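Local coordinates for putative isohexenylglutaconyl-CoA hydratase (Pseudomonas aeruginosa, PDB 4ZU2), which hydrates isohexenylglutaconyl-CoA, an intermediate in the breakdown of acyclic terpenes such as citronellate, and belongs to the crotonase family, at the interface of chains A and B. Residues are numbered along the deposited sequence; one frame, centred on the assembly and turned at random. Chains: chain A/B, Putative isohexenylglutaconyl-CoA hydratase.

Contact 1: the interface of chains A and B. Residues chain A 89, 92, 96, 148, 152; chain B 228, 231-232.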
loop_
_atom_site.group_PDB
_atom_site.type_symbol
_atom_site.label_atom_id
_atom_site.label_comp_id
_atom_site.label_asym_id
_atom_site.label_seq_id
_atom_site.Cartn_x
_atom_site.Cartn_y
_atom_site.Cartn_z
ATOM N N ARG A 89 -22.091 -13.584 -3.398
ATOM C CA ARG A 89 -21.199 -13.567 -4.558
ATOM C C ARG A 89 -21.634 -12.574 -5.639
ATOM O O ARG A 89 -20.791 -11.901 -6.242
ATOM C CB ARG A 89 -21.024 -14.947 -5.198
ATOM C CG ARG A 89 -19.994 -14.917 -6.315
ATOM C CD ARG A 89 -18.652 -14.533 -5.769
ATOM N NE ARG A 89 -17.564 -14.557 -6.736
ATOM C CZ ARG A 89 -17.240 -13.532 -7.516
ATOM N NH1 ARG A 89 -17.936 -12.401 -7.449
ATOM N NH2 ARG A 89 -16.210 -13.632 -8.347
ATOM N N GLY A 92 -20.465 -9.443 -4.815
ATOM C CA GLY A 92 -19.057 -9.403 -5.175
ATOM C C GLY A 92 -18.885 -9.091 -6.658
ATOM O O GLY A 92 -17.942 -8.401 -7.051
ATOM N N GLU A 96 -16.781 -6.018 -8.515
ATOM C CA GLU A 96 -15.799 -6.334 -9.538
ATOM C C GLU A 96 -16.022 -5.470 -10.755
ATOM O O GLU A 96 -15.061 -4.946 -11.332
ATOM C CB GLU A 96 -15.881 -7.799 -9.981
ATOM C CG GLU A 96 -15.299 -8.761 -9.009
ATOM C CD GLU A 96 -15.250 -10.200 -9.558
ATOM O OE1 GLU A 96 -14.128 -10.615 -9.959
ATOM O OE2 GLU A 96 -16.322 -10.897 -9.557
ATOM N N GLN A 148 -16.892 -10.365 0.730
ATOM C CA GLN A 148 -16.622 -9.830 -0.600
ATOM C C GLN A 148 -15.846 -8.516 -0.474
ATOM O O GLN A 148 -15.127 -8.149 -1.382
ATOM C CB GLN A 148 -17.903 -9.525 -1.375
ATOM C CG GLN A 148 -18.846 -10.669 -1.575
ATOM C CD GLN A 148 -18.223 -11.772 -2.395
ATOM O OE1 GLN A 148 -17.877 -11.581 -3.552
ATOM N NE2 GLN A 148 -18.043 -12.916 -1.780
ATOM N N PHE A 152 -11.179 -5.818 -1.588
ATOM C CA PHE A 152 -11.251 -4.479 -2.085
ATOM C C PHE A 152 -10.780 -3.442 -1.016
ATOM O O PHE A 152 -10.234 -2.393 -1.344
ATOM C CB PHE A 152 -12.630 -4.180 -2.662
ATOM C CG PHE A 152 -12.998 -5.030 -3.868
ATOM C CD1 PHE A 152 -12.456 -4.762 -5.117
ATOM C CD2 PHE A 152 -13.925 -6.070 -3.743
ATOM C CE1 PHE A 152 -12.815 -5.519 -6.211
ATOM C CE2 PHE A 152 -14.256 -6.849 -4.803
ATOM C CZ PHE A 152 -13.711 -6.584 -6.050
ATOM N N GLY B 228 -11.356 -13.247 -8.538
ATOM C CA GLY B 228 -12.550 -14.048 -8.774
ATOM C C GLY B 228 -12.688 -15.273 -7.902
ATOM O O GLY B 228 -13.760 -15.500 -7.360
ATOM N N LEU B 231 -13.184 -14.430 -4.274
ATOM C CA LEU B 231 -14.580 -14.057 -4.034
ATOM C C LEU B 231 -15.550 -15.280 -3.969
ATOM O O LEU B 231 -16.447 -15.357 -3.068
ATOM C CB LEU B 231 -15.031 -12.989 -5.042
ATOM C CG LEU B 231 -14.353 -11.585 -4.900
ATOM C CD1 LEU B 231 -14.777 -10.755 -6.062
ATOM C CD2 LEU B 231 -14.684 -10.837 -3.538
ATOM N N ASP B 232 -15.346 -16.242 -4.880
ATOM C CA ASP B 232 -16.123 -17.483 -4.883
ATOM C C ASP B 232 -16.044 -18.116 -3.505
ATOM O O ASP B 232 -17.052 -18.485 -2.916
ATOM C CB ASP B 232 -15.616 -18.456 -5.942
ATOM C CG ASP B 232 -15.904 -17.984 -7.319
ATOM O OD1 ASP B 232 -16.704 -17.049 -7.442
ATOM O OD2 ASP B 232 -15.346 -18.541 -8.293
#
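The start of helix 227-242 of chain B, part of the C-terminal helical region of a crotonase fold, presses B:Leu231 and B:Asp232 against A:Arg89 on helix 81-99 of chain A. The chain of A:Arg89 leaves with CG anti to its backbone N (chi1 -175°) and bends at chi2, which carries the guanidinium across B:Leu231. CB of B:Leu231 sits over the centre of one guanidinium face, 3.4 Å from A:Arg89 CZ. At one edge, A:Arg89 NE makes a 2.7 Å salt bridge to OD1 of the B:Asp232 carboxylate, met nearly along its C-O axis, with the two flat groups turned 43° apart. A:Arg89 NH2 also donates to the backbone B:Gly228 O at 3.2 Å. The far end of the same guanidinium is held within its own chain: A:Arg89 NH1 and NH2 both donate to A:Glu96 OE2, NH2 at 3.0 Å, from above that carboxylate's plane. Held at both ends, the guanidinium probably has little freedom to rotate. Beyond it, B:Leu231 CD1 rests 3.6 Å from A:Glu96 CD, and A:Gln148 NE2 gives a nearly straight 3.2 Å hydrogen bond to B:Leu231 O. The contact thus fastens a C-terminal helix to the neighbouring subunit, probably supporting the trimer.

Contact 2: the interface of chains A and B. Residues chain A 77, 84, 144; chain B 242-243, 247-248, 251.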
loop_
_atom_site.group_PDB
_atom_site.type_symbol
_atom_site.label_atom_id
_atom_site.label_comp_id
_atom_site.label_asym_id
_atom_site.label_seq_id
_atom_site.Cartn_x
_atom_site.Cartn_y
_atom_site.Cartn_z
ATOM N N ARG A 77 -32.974 -16.745 4.697
ATOM C CA ARG A 77 -32.826 -17.900 5.584
ATOM C C ARG A 77 -33.768 -19.013 5.154
ATOM O O ARG A 77 -33.451 -20.164 5.339
ATOM C CB ARG A 77 -33.156 -17.571 7.011
ATOM C CG ARG A 77 -32.085 -16.840 7.690
ATOM C CD ARG A 77 -31.957 -17.242 9.071
ATOM N NE ARG A 77 -31.033 -16.349 9.726
ATOM C CZ ARG A 77 -29.719 -16.527 9.785
ATOM N NH1 ARG A 77 -29.124 -17.593 9.220
ATOM N NH2 ARG A 77 -29.004 -15.626 10.439
ATOM N N TYR A 84 -27.509 -17.626 0.639
ATOM C CA TYR A 84 -26.556 -16.667 1.167
ATOM C C TYR A 84 -25.320 -16.591 0.260
ATOM O O TYR A 84 -24.869 -15.512 -0.032
ATOM C CB TYR A 84 -26.230 -16.964 2.645
ATOM C CG TYR A 84 -27.381 -16.510 3.526
ATOM C CD1 TYR A 84 -27.663 -15.152 3.677
ATOM C CD2 TYR A 84 -28.229 -17.424 4.145
ATOM C CE1 TYR A 84 -28.742 -14.717 4.448
ATOM C CE2 TYR A 84 -29.312 -16.992 4.904
ATOM C CZ TYR A 84 -29.564 -15.637 5.039
ATOM O OH TYR A 84 -30.606 -15.189 5.800
ATOM N N ILE A 144 -20.946 -12.041 11.330
ATOM C CA ILE A 144 -20.732 -12.305 9.898
ATOM C C ILE A 144 -19.411 -11.672 9.373
ATOM O O ILE A 144 -18.638 -11.151 10.160
ATOM C CB ILE A 144 -21.941 -11.864 9.046
ATOM C CG1 ILE A 144 -22.061 -10.343 8.976
ATOM C CG2 ILE A 144 -23.256 -12.464 9.630
ATOM C CD1 ILE A 144 -23.343 -9.854 8.236
ATOM N N VAL B 242 -23.128 -16.965 8.433
ATOM C CA VAL B 242 -24.507 -16.526 8.609
ATOM C C VAL B 242 -25.321 -17.617 9.247
ATOM O O VAL B 242 -26.207 -17.353 10.031
ATOM C CB VAL B 242 -25.155 -16.034 7.259
ATOM C CG1 VAL B 242 -26.607 -15.574 7.418
ATOM C CG2 VAL B 242 -24.452 -14.843 6.799
ATOM N N GLY B 243 -24.997 -18.846 8.906
ATOM C CA GLY B 243 -25.739 -19.975 9.361
ATOM C C GLY B 243 -25.235 -20.599 10.639
ATOM O O GLY B 243 -25.910 -21.454 11.207
ATOM N N GLY B 247 -23.308 -16.146 13.899
ATOM C CA GLY B 247 -24.026 -15.290 12.976
ATOM C C GLY B 247 -25.504 -15.161 13.286
ATOM O O GLY B 247 -26.072 -14.084 13.133
ATOM N N SER B 248 -26.126 -16.259 13.714
ATOM C CA SER B 248 -27.559 -16.257 14.003
ATOM C C SER B 248 -27.806 -15.428 15.286
ATOM O O SER B 248 -28.658 -14.556 15.301
ATOM C CB SER B 248 -28.097 -17.688 14.125
ATOM O OG SER B 248 -27.868 -18.178 15.426
ATOM N N THR B 251 -27.048 -11.451 14.308
ATOM C CA THR B 251 -28.068 -10.823 13.474
ATOM C C THR B 251 -29.408 -10.797 14.228
ATOM O O THR B 251 -30.215 -9.909 14.061
ATOM C CB THR B 251 -28.213 -11.541 12.117
ATOM O OG1 THR B 251 -28.573 -12.904 12.333
ATOM C CG2 THR B 251 -26.870 -11.498 11.326
#
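B:Val242, closing helix 227-242 in the C-terminal region of this crotonase-family subunit, puts its two methyl groups against different side chains of chain A. This is the close-packed part. B:Val242 CG1 stands over the middle of one face of the A:Tyr84 ring, 3.7 Å from the ring centroid, in a CH-pi contact, and the two side chains meet at about a right angle. Standing anti to the valine's own backbone N (chi1 180°), CG1 is turned toward the phenol, while B:Val242 CG2 lies 3.9 Å from A:Ile144 CG2, the two side chains side by side and pointing the same way. The carbonyl of the same valine is taken by A:Arg77: NH1 donates to B:Val242 O at 3.0 Å, coming from 56° above the carbonyl plane, although the oxygen lies in the plane of the guanidinium. CG1 of B:Val242 also lies 3.7 Å from A:Arg77 NH1. Farther out, the grip slackens. A:Arg77 NH2 has a weak bond to the same carbonyl and another weak one, 3.3 Å long, to the B:Thr251 hydroxyl OG1. That hydroxyl is already committed within its own helix 247-255, giving a 2.9 Å hydrogen bond from B:Thr251 OG1 to B:Gly247 O. The A:Tyr84 hydroxyl lies over one face of the A:Arg77 guanidinium, offset toward the rim.

Contact 3: the interface of chains A and B. Residues chain A 159, 163; chain B 99, 122, 125, 155, 216, 219-220.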
loop_
_atom_site.group_PDB
_atom_site.type_symbol
_atom_site.label_atom_id
_atom_site.label_comp_id
_atom_site.label_asym_id
_atom_site.label_seq_id
_atom_site.Cartn_x
_atom_site.Cartn_y
_atom_site.Cartn_z
ATOM N N LEU A 159 -3.360 -3.812 3.956
ATOM C CA LEU A 159 -3.637 -4.765 5.021
ATOM C C LEU A 159 -3.622 -4.120 6.418
ATOM O O LEU A 159 -4.400 -4.487 7.314
ATOM C CB LEU A 159 -2.627 -5.891 4.981
ATOM C CG LEU A 159 -2.742 -6.971 6.066
ATOM C CD1 LEU A 159 -4.011 -7.834 5.861
ATOM C CD2 LEU A 159 -1.526 -7.873 6.044
ATOM N N ARG A 163 -7.065 -4.618 8.530
ATOM C CA ARG A 163 -7.162 -5.535 9.655
ATOM C C ARG A 163 -7.794 -4.872 10.888
ATOM O O ARG A 163 -8.590 -5.500 11.550
ATOM C CB ARG A 163 -5.828 -6.209 9.980
ATOM C CG ARG A 163 -4.640 -5.290 10.327
ATOM C CD ARG A 163 -3.347 -5.920 9.935
ATOM N NE ARG A 163 -3.137 -7.209 10.595
ATOM C CZ ARG A 163 -2.024 -7.925 10.505
ATOM N NH1 ARG A 163 -0.983 -7.514 9.757
ATOM N NH2 ARG A 163 -1.950 -9.065 11.146
ATOM N N GLN B 99 1.415 -13.234 12.697
ATOM C CA GLN B 99 0.566 -12.621 11.636
ATOM C C GLN B 99 -0.766 -13.388 11.383
ATOM O O GLN B 99 -1.826 -12.766 11.232
ATOM C CB GLN B 99 1.362 -12.540 10.334
ATOM C CG GLN B 99 0.668 -11.960 9.112
ATOM C CD GLN B 99 0.893 -10.487 9.003
ATOM O OE1 GLN B 99 0.708 -9.756 9.973
ATOM N NE2 GLN B 99 1.334 -10.037 7.837
ATOM N N CYS B 122 5.292 -5.376 13.053
ATOM C CA CYS B 122 4.777 -5.411 11.687
ATOM C C CYS B 122 3.628 -6.427 11.463
ATOM O O CYS B 122 2.975 -6.385 10.438
ATOM C CB CYS B 122 5.938 -5.714 10.715
ATOM S SG CYS B 122 6.977 -4.274 10.424
ATOM N N ASP B 125 -2.416 -6.659 14.578
ATOM C CA ASP B 125 -3.603 -6.044 14.001
ATOM C C ASP B 125 -3.717 -4.611 14.510
ATOM O O ASP B 125 -4.281 -3.739 13.845
ATOM C CB ASP B 125 -4.869 -6.871 14.330
ATOM C CG ASP B 125 -4.757 -8.304 13.848
ATOM O OD1 ASP B 125 -4.624 -8.508 12.610
ATOM O OD2 ASP B 125 -4.816 -9.218 14.712
ATOM N N ARG B 155 4.650 -5.442 3.365
ATOM C CA ARG B 155 3.224 -5.580 3.558
ATOM C C ARG B 155 2.708 -4.551 4.619
ATOM O O ARG B 155 1.605 -4.014 4.487
ATOM C CB ARG B 155 2.916 -7.051 3.916
ATOM C CG ARG B 155 1.471 -7.539 3.778
ATOM C CD ARG B 155 1.503 -9.062 3.441
ATOM N NE ARG B 155 0.318 -9.836 3.838
ATOM C CZ ARG B 155 0.331 -11.000 4.514
ATOM N NH1 ARG B 155 1.459 -11.598 4.931
ATOM N NH2 ARG B 155 -0.832 -11.577 4.784
ATOM N N LYS B 216 -10.106 -12.408 9.126
ATOM C CA LYS B 216 -8.685 -12.218 9.139
ATOM C C LYS B 216 -8.032 -13.040 8.060
ATOM O O LYS B 216 -7.250 -12.493 7.258
ATOM C CB LYS B 216 -8.034 -12.576 10.483
ATOM C CG LYS B 216 -6.647 -11.944 10.626
ATOM C CD LYS B 216 -5.824 -12.537 11.777
ATOM C CE LYS B 216 -4.778 -11.554 12.261
ATOM N NZ LYS B 216 -4.387 -11.767 13.664
ATOM N N LEU B 219 -8.575 -11.472 4.654
ATOM C CA LEU B 219 -7.749 -10.292 4.398
ATOM C C LEU B 219 -6.320 -10.736 4.056
ATOM O O LEU B 219 -5.751 -10.299 3.052
ATOM C CB LEU B 219 -7.685 -9.394 5.616
ATOM C CG LEU B 219 -8.933 -8.779 6.245
ATOM C CD1 LEU B 219 -8.590 -8.196 7.629
ATOM C CD2 LEU B 219 -9.415 -7.719 5.377
ATOM N N LEU B 220 -5.745 -11.594 4.899
ATOM C CA LEU B 220 -4.408 -12.139 4.646
ATOM C C LEU B 220 -4.261 -12.801 3.257
ATOM O O LEU B 220 -3.228 -12.649 2.588
ATOM C CB LEU B 220 -3.999 -13.116 5.760
ATOM C CG LEU B 220 -3.779 -12.453 7.130
ATOM C CD1 LEU B 220 -3.611 -13.509 8.200
ATOM C CD2 LEU B 220 -2.551 -11.474 7.157
#
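A:Arg163 reaches into chain B and, through its guanidinium, clasps B:Asp125 and B:Gln99 at adjoining edges. Along the NE side, A:Arg163 NE forms a 2.8 Å salt bridge to B:Asp125 OD1, met on its anti side but 28° out of the carboxylate plane, and NH2 bonds to the same oxygen. At the outer end A:Arg163 NH1 and NH2 both donate to the amide oxygen B:Gln99 OE1, NH1 at 2.8 Å, from one face above the amide plane. The two acceptors lie in the guanidinium plane, but their own planes stand steeply to it, the carboxylate by 62°. A chi1 of 59°, with CG between backbone N and carbonyl carbon, and a bend at chi3 turn the chain toward them. Next to the polar grip, B:Leu219 CD1 packs 3.6 Å from A:Arg163 CA, and A:Leu159 CD2 meets B:Leu220 CD2 at 3.9 Å. The poorly ordered B:Arg155 borders A:Leu159. In the second shell, B:Lys216 NZ holds the syn lone pair of B:Asp125 OD2 at 2.8 Å, positioning the carboxylate between two basic groups, which probably stabilises its negative charge. In the fold, helix 159-168 of chain A docks onto helix 209-221 of chain B, beside the end of chain B helix 81-99 and the loop of B:Asp125.

The C-alpha centres of contact 1 and contact 2 lie about 18 Å apart, those of contacts 1 and 3 about 19 Å, and those of contacts 2 and 3 about 24 Å. Helix 227-242 of chain B serves contact 1 near its start and contact 2 at its end, while helix 81-99 of chain A receives it in both. In chain B the end of that same helix 81-99 joins contact 3; helix 149-157 adds marginally to contact 1 from chain A and a poorly ordered arginine to contact 3 from chain B. Such unequal roles fit a head-to-tail arrangement in the three-subunit deposited assembly, as crotonase-family trimers commonly show.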